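Local coordinates for uncharacterized protein (PDB 3PM7), which is of unknown function but has a PC4-like domain, as in coactivators that bind single-stranded DNA, so may bind nucleic acid, at residues A[21-26]-A[44-49]; A[9-14]-A[27-32]. One frame throughout, in Å; residues are numbered along the deposited sequence.

Interaction 1 of 2, residues A[21-26]-A[44-49]. With SO4 (sulfate ion), chain D.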
loop_
_atom_site.group_PDB
_atom_site.type_symbol
_atom_site.label_atom_id
_atom_site.label_comp_id
_atom_site.label_asym_id
_atom_site.label_seq_id
_atom_site.Cartn_x
_atom_site.Cartn_y
_atom_site.Cartn_z
ATOM N N ARG A 21 -19.244 5.033 -4.656
ATOM C CA ARG A 21 -19.089 5.545 -6.010
ATOM C C ARG A 21 -18.397 4.503 -6.894
ATOM O O ARG A 21 -18.034 4.772 -8.050
ATOM C CB ARG A 21 -18.269 6.847 -5.991
ATOM C CG ARG A 21 -18.925 8.005 -5.234
ATOM C CD ARG A 21 -20.362 8.254 -5.720
ATOM N NE ARG A 21 -20.421 8.523 -7.164
ATOM C CZ ARG A 21 -21.512 8.361 -7.915
ATOM N NH1 ARG A 21 -22.631 7.910 -7.374
ATOM N NH2 ARG A 21 -21.484 8.655 -9.204
ATOM N N GLY A 22 -18.177 3.313 -6.345
ATOM C CA GLY A 22 -17.579 2.250 -7.141
ATOM C C GLY A 22 -16.066 2.296 -7.231
ATOM O O GLY A 22 -15.462 1.462 -7.893
ATOM N N TRP A 23 -15.432 3.249 -6.565
ATOM C CA TRP A 23 -13.972 3.269 -6.570
ATOM C C TRP A 23 -13.496 2.150 -5.661
ATOM O O TRP A 23 -14.147 1.839 -4.665
ATOM C CB TRP A 23 -13.436 4.611 -6.067
ATOM C CG TRP A 23 -13.515 5.730 -7.076
ATOM C CD1 TRP A 23 -14.641 6.237 -7.653
ATOM C CD2 TRP A 23 -12.420 6.494 -7.598
ATOM N NE1 TRP A 23 -14.317 7.256 -8.511
ATOM C CE2 TRP A 23 -12.960 7.438 -8.493
ATOM C CE3 TRP A 23 -11.033 6.463 -7.405
ATOM C CZ2 TRP A 23 -12.158 8.349 -9.201
ATOM C CZ3 TRP A 23 -10.237 7.369 -8.107
ATOM C CH2 TRP A 23 -10.805 8.296 -8.990
ATOM N N ARG A 24 -12.358 1.546 -5.991
ATOM C CA ARG A 24 -11.832 0.441 -5.194
ATOM C C ARG A 24 -10.382 0.693 -4.816
ATOM O O ARG A 24 -9.607 1.185 -5.632
ATOM C CB ARG A 24 -11.883 -0.862 -6.006
ATOM C CG ARG A 24 -13.277 -1.324 -6.426
ATOM C CD ARG A 24 -13.212 -1.857 -7.852
ATOM N NE ARG A 24 -13.370 -3.303 -7.936
ATOM C CZ ARG A 24 -12.703 -4.084 -8.787
ATOM N NH1 ARG A 24 -11.801 -3.571 -9.620
ATOM N NH2 ARG A 24 -12.930 -5.390 -8.793
ATOM N N LYS A 25 -9.997 0.304 -3.607
ATOM C CA LYS A 25 -8.584 0.286 -3.247
ATOM C C LYS A 25 -8.035 -1.064 -3.654
ATOM O O LYS A 25 -8.604 -2.101 -3.287
ATOM C CB LYS A 25 -8.386 0.532 -1.744
ATOM C CG LYS A 25 -6.952 0.949 -1.417
ATOM C CD LYS A 25 -6.783 1.461 0.026
ATOM C CE LYS A 25 -7.388 2.848 0.248
ATOM N NZ LYS A 25 -7.543 3.121 1.739
ATOM N N GLU A 26 -6.959 -1.072 -4.443
ATOM C CA GLU A 26 -6.541 -2.303 -5.115
ATOM C C GLU A 26 -5.064 -2.577 -4.954
ATOM O O GLU A 26 -4.274 -1.663 -4.983
ATOM C CB GLU A 26 -6.826 -2.201 -6.627
ATOM C CG GLU A 26 -8.293 -2.281 -7.038
ATOM C CD GLU A 26 -8.497 -2.075 -8.540
ATOM O OE1 GLU A 26 -7.534 -2.273 -9.336
ATOM O OE2 GLU A 26 -9.634 -1.713 -8.928
ATOM N N TRP A 44 -8.825 3.186 -7.353
ATOM C CA TRP A 44 -9.103 3.233 -8.788
ATOM C C TRP A 44 -10.591 3.408 -9.055
ATOM O O TRP A 44 -11.422 2.762 -8.399
ATOM C CB TRP A 44 -8.689 1.919 -9.429
ATOM C CG TRP A 44 -7.224 1.720 -9.538
ATOM C CD1 TRP A 44 -6.407 1.105 -8.630
ATOM C CD2 TRP A 44 -6.384 2.131 -10.633
ATOM N NE1 TRP A 44 -5.102 1.102 -9.098
ATOM C CE2 TRP A 44 -5.069 1.736 -10.320
ATOM C CE3 TRP A 44 -6.623 2.791 -11.840
ATOM C CZ2 TRP A 44 -4.001 1.981 -11.167
ATOM C CZ3 TRP A 44 -5.543 3.035 -12.696
ATOM C CH2 TRP A 44 -4.257 2.624 -12.353
ATOM N N ALA A 45 -10.926 4.241 -10.036
ATOM C CA ALA A 45 -12.314 4.402 -10.459
ATOM C C ALA A 45 -12.861 3.072 -10.972
ATOM O O ALA A 45 -12.087 2.161 -11.265
ATOM C CB ALA A 45 -12.425 5.493 -11.529
ATOM N N PRO A 46 -14.200 2.957 -11.088
ATOM C CA PRO A 46 -14.895 1.721 -11.487
ATOM C C PRO A 46 -14.208 0.874 -12.579
ATOM O O PRO A 46 -13.866 -0.290 -12.331
ATOM C CB PRO A 46 -16.252 2.237 -11.974
ATOM C CG PRO A 46 -16.505 3.420 -11.103
ATOM C CD PRO A 46 -15.157 4.054 -10.835
ATOM N N ASP A 47 -14.020 1.420 -13.771
ATOM C CA ASP A 47 -13.396 0.629 -14.836
ATOM C C ASP A 47 -11.939 1.053 -15.072
ATOM O O ASP A 47 -11.451 1.073 -16.215
ATOM C CB ASP A 47 -14.207 0.709 -16.135
ATOM C CG ASP A 47 -13.945 -0.482 -17.064
ATOM O OD1 ASP A 47 -13.764 -1.611 -16.551
ATOM O OD2 ASP A 47 -13.921 -0.292 -18.304
ATOM N N HIS A 48 -11.256 1.378 -13.979
ATOM C CA HIS A 48 -9.878 1.841 -14.028
ATOM C C HIS A 48 -9.722 3.023 -14.973
ATOM O O HIS A 48 -8.688 3.162 -15.617
ATOM C CB HIS A 48 -8.940 0.712 -14.485
ATOM C CG HIS A 48 -8.985 -0.498 -13.607
ATOM N ND1 HIS A 48 -8.289 -0.579 -12.422
ATOM C CD2 HIS A 48 -9.668 -1.661 -13.723
ATOM C CE1 HIS A 48 -8.531 -1.745 -11.847
ATOM N NE2 HIS A 48 -9.363 -2.422 -12.620
ATOM N N GLU A 49 -10.734 3.873 -15.057
ATOM C CA GLU A 49 -10.685 4.982 -16.006
ATOM C C GLU A 49 -9.816 6.113 -15.462
ATOM O O GLU A 49 -9.456 7.038 -16.178
ATOM C CB GLU A 49 -12.099 5.504 -16.289
ATOM C CG GLU A 49 -12.746 6.190 -15.091
ATOM C CD GLU A 49 -14.243 6.415 -15.272
ATOM O OE1 GLU A 49 -14.967 6.490 -14.248
ATOM O OE2 GLU A 49 -14.693 6.519 -16.437
HETATM S S SO4 D . -17.760 10.060 -9.305
HETATM O O1 SO4 D . -19.154 10.494 -9.355
HETATM O O2 SO4 D . -17.084 10.441 -10.542
HETATM O O3 SO4 D . -17.102 10.678 -8.157
HETATM O O4 SO4 D . -17.693 8.611 -9.160
#
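At one end of the two central strands of the four-stranded antiparallel sheet, where strand 38-44 runs out into a loop beside the start of strand 24-30, the indole of Trp-23 lies over the backbone of Ala-45. Ala-45 CA sits over one ring face, 3.6 Å from the centroid of the five-membered ring and 15° off its normal. Pro-46 CD covers the same face nearer CD1. Both atoms make CH-pi contacts, while Ala-45 CB packs on Trp-23 CE2 at 3.6 Å. Trp-23 CG, anti to its carbonyl carbon (chi1 -77°), comes 3.8 Å from Ala-45 CA. The backbone is joined by one antiparallel hydrogen-bonded pair, Arg-24 with Trp-44: Arg-24 N to Trp-44 O is 2.9 Å and Trp-44 N to Arg-24 O is 2.8 Å. This is the last pairing before the strands part, in what is probably a PC4-like sheet. Trp-23 CA adds a CA-H...O contact to Trp-44 O at 3.2 Å. Gly-22 takes a positive phi of 83°, and its O lies against Pro-46 CA. Glu-26 and Trp-44 cross at about a right angle. Within 21-26, Arg-24 NH1 makes a salt bridge to Glu-26 OE2, with a weak, bent hydrogen bond; Glu-26 OE1 accepts from Asn-28 ND2. Arg-21 NH2 donates to sulfate O1 at 3.0 Å, and NE adds weak bonds. The sulfate, probably from the crystallisation liquor, also lies at the Trp-23 ring edge, with O4 3.7 Å from NE1.

Interaction 2 of 2, residues A[9-14]-A[27-32]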
loop_
_atom_site.group_PDB
_atom_site.type_symbol
_atom_site.label_atom_id
_atom_site.label_comp_id
_atom_site.label_asym_id
_atom_site.label_seq_id
_atom_site.Cartn_x
_atom_site.Cartn_y
_atom_site.Cartn_z
ATOM N N ILE A 9 -1.615 -2.278 -16.317
ATOM C CA ILE A 9 -1.986 -3.221 -15.259
ATOM C C ILE A 9 -1.733 -4.642 -15.729
ATOM O O ILE A 9 -2.397 -5.132 -16.640
ATOM C CB ILE A 9 -3.452 -3.016 -14.821
ATOM C CG1 ILE A 9 -3.589 -1.630 -14.168
ATOM C CG2 ILE A 9 -3.894 -4.115 -13.840
ATOM C CD1 ILE A 9 -4.995 -1.230 -13.826
ATOM N N LEU A 10 -0.750 -5.304 -15.133
ATOM C CA LEU A 10 -0.359 -6.621 -15.610
ATOM C C LEU A 10 -1.202 -7.687 -14.938
ATOM O O LEU A 10 -1.580 -8.672 -15.564
ATOM C CB LEU A 10 1.123 -6.882 -15.362
ATOM C CG LEU A 10 2.054 -5.767 -15.874
ATOM C CD1 LEU A 10 3.507 -6.090 -15.575
ATOM C CD2 LEU A 10 1.855 -5.543 -17.353
ATOM N N GLU A 11 -1.492 -7.481 -13.662
ATOM C CA GLU A 11 -2.263 -8.438 -12.888
ATOM C C GLU A 11 -3.071 -7.692 -11.840
ATOM O O GLU A 11 -2.537 -6.852 -11.119
ATOM C CB GLU A 11 -1.331 -9.446 -12.213
ATOM C CG GLU A 11 -2.037 -10.648 -11.612
ATOM C CD GLU A 11 -1.091 -11.569 -10.862
ATOM O OE1 GLU A 11 0.040 -11.142 -10.539
ATOM O OE2 GLU A 11 -1.475 -12.725 -10.591
ATOM N N GLU A 12 -4.361 -7.982 -11.753
ATOM C CA GLU A 12 -5.142 -7.449 -10.637
ATOM C C GLU A 12 -5.050 -8.467 -9.536
ATOM O O GLU A 12 -5.621 -9.548 -9.640
ATOM C CB GLU A 12 -6.591 -7.161 -11.043
ATOM C CG GLU A 12 -6.645 -6.328 -12.325
ATOM C CD GLU A 12 -8.036 -5.856 -12.711
ATOM O OE1 GLU A 12 -9.028 -6.267 -12.065
ATOM O OE2 GLU A 12 -8.124 -5.060 -13.674
ATOM N N VAL A 13 -4.319 -8.120 -8.479
ATOM C CA VAL A 13 -4.005 -9.072 -7.431
ATOM C C VAL A 13 -5.037 -9.121 -6.275
ATOM O O VAL A 13 -5.306 -10.187 -5.730
ATOM C CB VAL A 13 -2.618 -8.775 -6.839
ATOM C CG1 VAL A 13 -2.305 -9.807 -5.789
ATOM C CG2 VAL A 13 -1.564 -8.821 -7.932
ATOM N N ALA A 14 -5.585 -7.974 -5.886
ATOM C CA ALA A 14 -6.538 -7.924 -4.776
ATOM C C ALA A 14 -7.390 -6.666 -4.827
ATOM O O ALA A 14 -6.905 -5.591 -5.197
ATOM C CB ALA A 14 -5.803 -7.999 -3.433
ATOM N N LEU A 27 -4.687 -3.841 -4.811
ATOM C CA LEU A 27 -3.299 -4.222 -5.021
ATOM C C LEU A 27 -3.196 -4.760 -6.440
ATOM O O LEU A 27 -3.817 -5.783 -6.766
ATOM C CB LEU A 27 -2.880 -5.324 -4.051
ATOM C CG LEU A 27 -1.422 -5.762 -4.247
ATOM C CD1 LEU A 27 -0.499 -4.632 -3.758
ATOM C CD2 LEU A 27 -1.129 -7.044 -3.478
ATOM N N ASN A 28 -2.432 -4.080 -7.292
ATOM C CA ASN A 28 -2.174 -4.551 -8.668
ATOM C C ASN A 28 -0.692 -4.656 -8.951
ATOM O O ASN A 28 0.102 -3.966 -8.315
ATOM C CB ASN A 28 -2.758 -3.574 -9.696
ATOM C CG ASN A 28 -4.276 -3.527 -9.646
ATOM O OD1 ASN A 28 -4.925 -4.565 -9.604
ATOM N ND2 ASN A 28 -4.843 -2.327 -9.641
ATOM N N LEU A 29 -0.321 -5.501 -9.918
ATOM C CA LEU A 29 1.048 -5.501 -10.437
ATOM C C LEU A 29 1.064 -4.658 -11.704
ATOM O O LEU A 29 0.294 -4.894 -12.630
ATOM C CB LEU A 29 1.549 -6.920 -10.731
ATOM C CG LEU A 29 2.970 -6.977 -11.312
ATOM C CD1 LEU A 29 3.958 -6.634 -10.210
ATOM C CD2 LEU A 29 3.299 -8.357 -11.893
ATOM N N ILE A 30 1.924 -3.653 -11.740
ATOM C CA ILE A 30 1.827 -2.638 -12.773
ATOM C C ILE A 30 3.186 -2.308 -13.366
ATOM O O ILE A 30 4.192 -2.239 -12.638
ATOM C CB ILE A 30 1.229 -1.345 -12.196
ATOM C CG1 ILE A 30 -0.186 -1.617 -11.696
ATOM C CG2 ILE A 30 1.182 -0.244 -13.252
ATOM C CD1 ILE A 30 -0.981 -0.380 -11.498
ATOM N N SER A 31 3.209 -2.129 -14.684
ATOM C CA SER A 31 4.366 -1.582 -15.359
ATOM C C SER A 31 3.972 -0.172 -15.801
ATOM O O SER A 31 3.178 -0.025 -16.720
ATOM C CB SER A 31 4.735 -2.433 -16.586
ATOM O OG SER A 31 5.918 -1.947 -17.234
ATOM N N TRP A 32 4.483 0.864 -15.131
ATOM C CA TRP A 32 4.265 2.240 -15.617
ATOM C C TRP A 32 5.149 2.506 -16.829
ATOM O O TRP A 32 6.376 2.455 -16.729
ATOM C CB TRP A 32 4.569 3.295 -14.521
ATOM C CG TRP A 32 3.748 3.131 -13.250
ATOM C CD1 TRP A 32 4.224 2.874 -11.992
ATOM C CD2 TRP A 32 2.320 3.231 -13.123
ATOM N NE1 TRP A 32 3.181 2.803 -11.102
ATOM C CE2 TRP A 32 2.006 3.021 -11.770
ATOM C CE3 TRP A 32 1.280 3.482 -14.024
ATOM C CZ2 TRP A 32 0.694 3.051 -11.295
ATOM C CZ3 TRP A 32 -0.015 3.522 -13.549
ATOM C CH2 TRP A 32 -0.299 3.311 -12.197
HETATM O O HOH W 1 -7.309 -5.733 -8.153
#
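Val-13 and Leu-27 lie side by side and point the same way, with Val-13 CG1 3.8 Å from Leu-27 CD2. CG of Leu-27, anti to the backbone N (chi1 180°), lies 4.2 Å from Val-13 CB. Met-72 of the second subunit packs on both side chains. Next to them Ala-14 CB meets Leu-27 CB, and further along the same face Glu-11 CB meets Leu-29 CB. On the other face, Ile-9 and Ile-30 also run side by side, Ile-9 CG1 touching Ile-30 CD1 at 3.9 Å. Glu-12 and Asn-28 share that face and point the same way, their carboxylate and amide planes 50° apart. Asn-28, its ND2 held by Glu-26, brings OD1 within 3.1 Å of Glu-12 CA and also touches Glu-12 CB. A water donates to this OD1 and, weakly, to Ala-14 O. Leu-10 CD1 touches Ser-31 CB at 4.0 Å. The backbones are bonded in two clusters. Leu-27 O is gripped by two N-H groups, Val-13 N and Ala-14 N, each at 2.9 Å and both in the carbonyl plane. Leu-29 O takes Leu-10 N at 2.7 Å, nearly along its C=O axis, and Glu-11 N weakly. Leu-29 N returns a bond to Glu-11 O, and Leu-27 N one to Ala-14 O. Two residues of 9-14 thus face one of 27-30 at each site, and these short segments run at 159° to each other, close to antiparallel. Doubled pairing of this kind defines the classic beta bulge, here occurring twice in the antiparallel hairpin of strands 9-18 and 24-30.

How the interactions relate
From the N terminus, helix 3-8 leads into strand 9-18, whose first part is the first segment of interaction 2. The chain turns and enters residues 21-26, the first segment of interaction 1. It then runs straight on into 27-32, where interaction 2 closes the first hairpin. Strand 38-44 follows, and the loop after it returns to 21-26, closing interaction 1. The two loops therefore cross, and both contacts draw on strand 24-30. Interaction 2 ties this strand to edge strand 9-18, and interaction 1 ties it to the end of strand 38-44. They also touch directly: Trp-44 packs on Asn-28, and His-48 on Ile-9 and Glu-12.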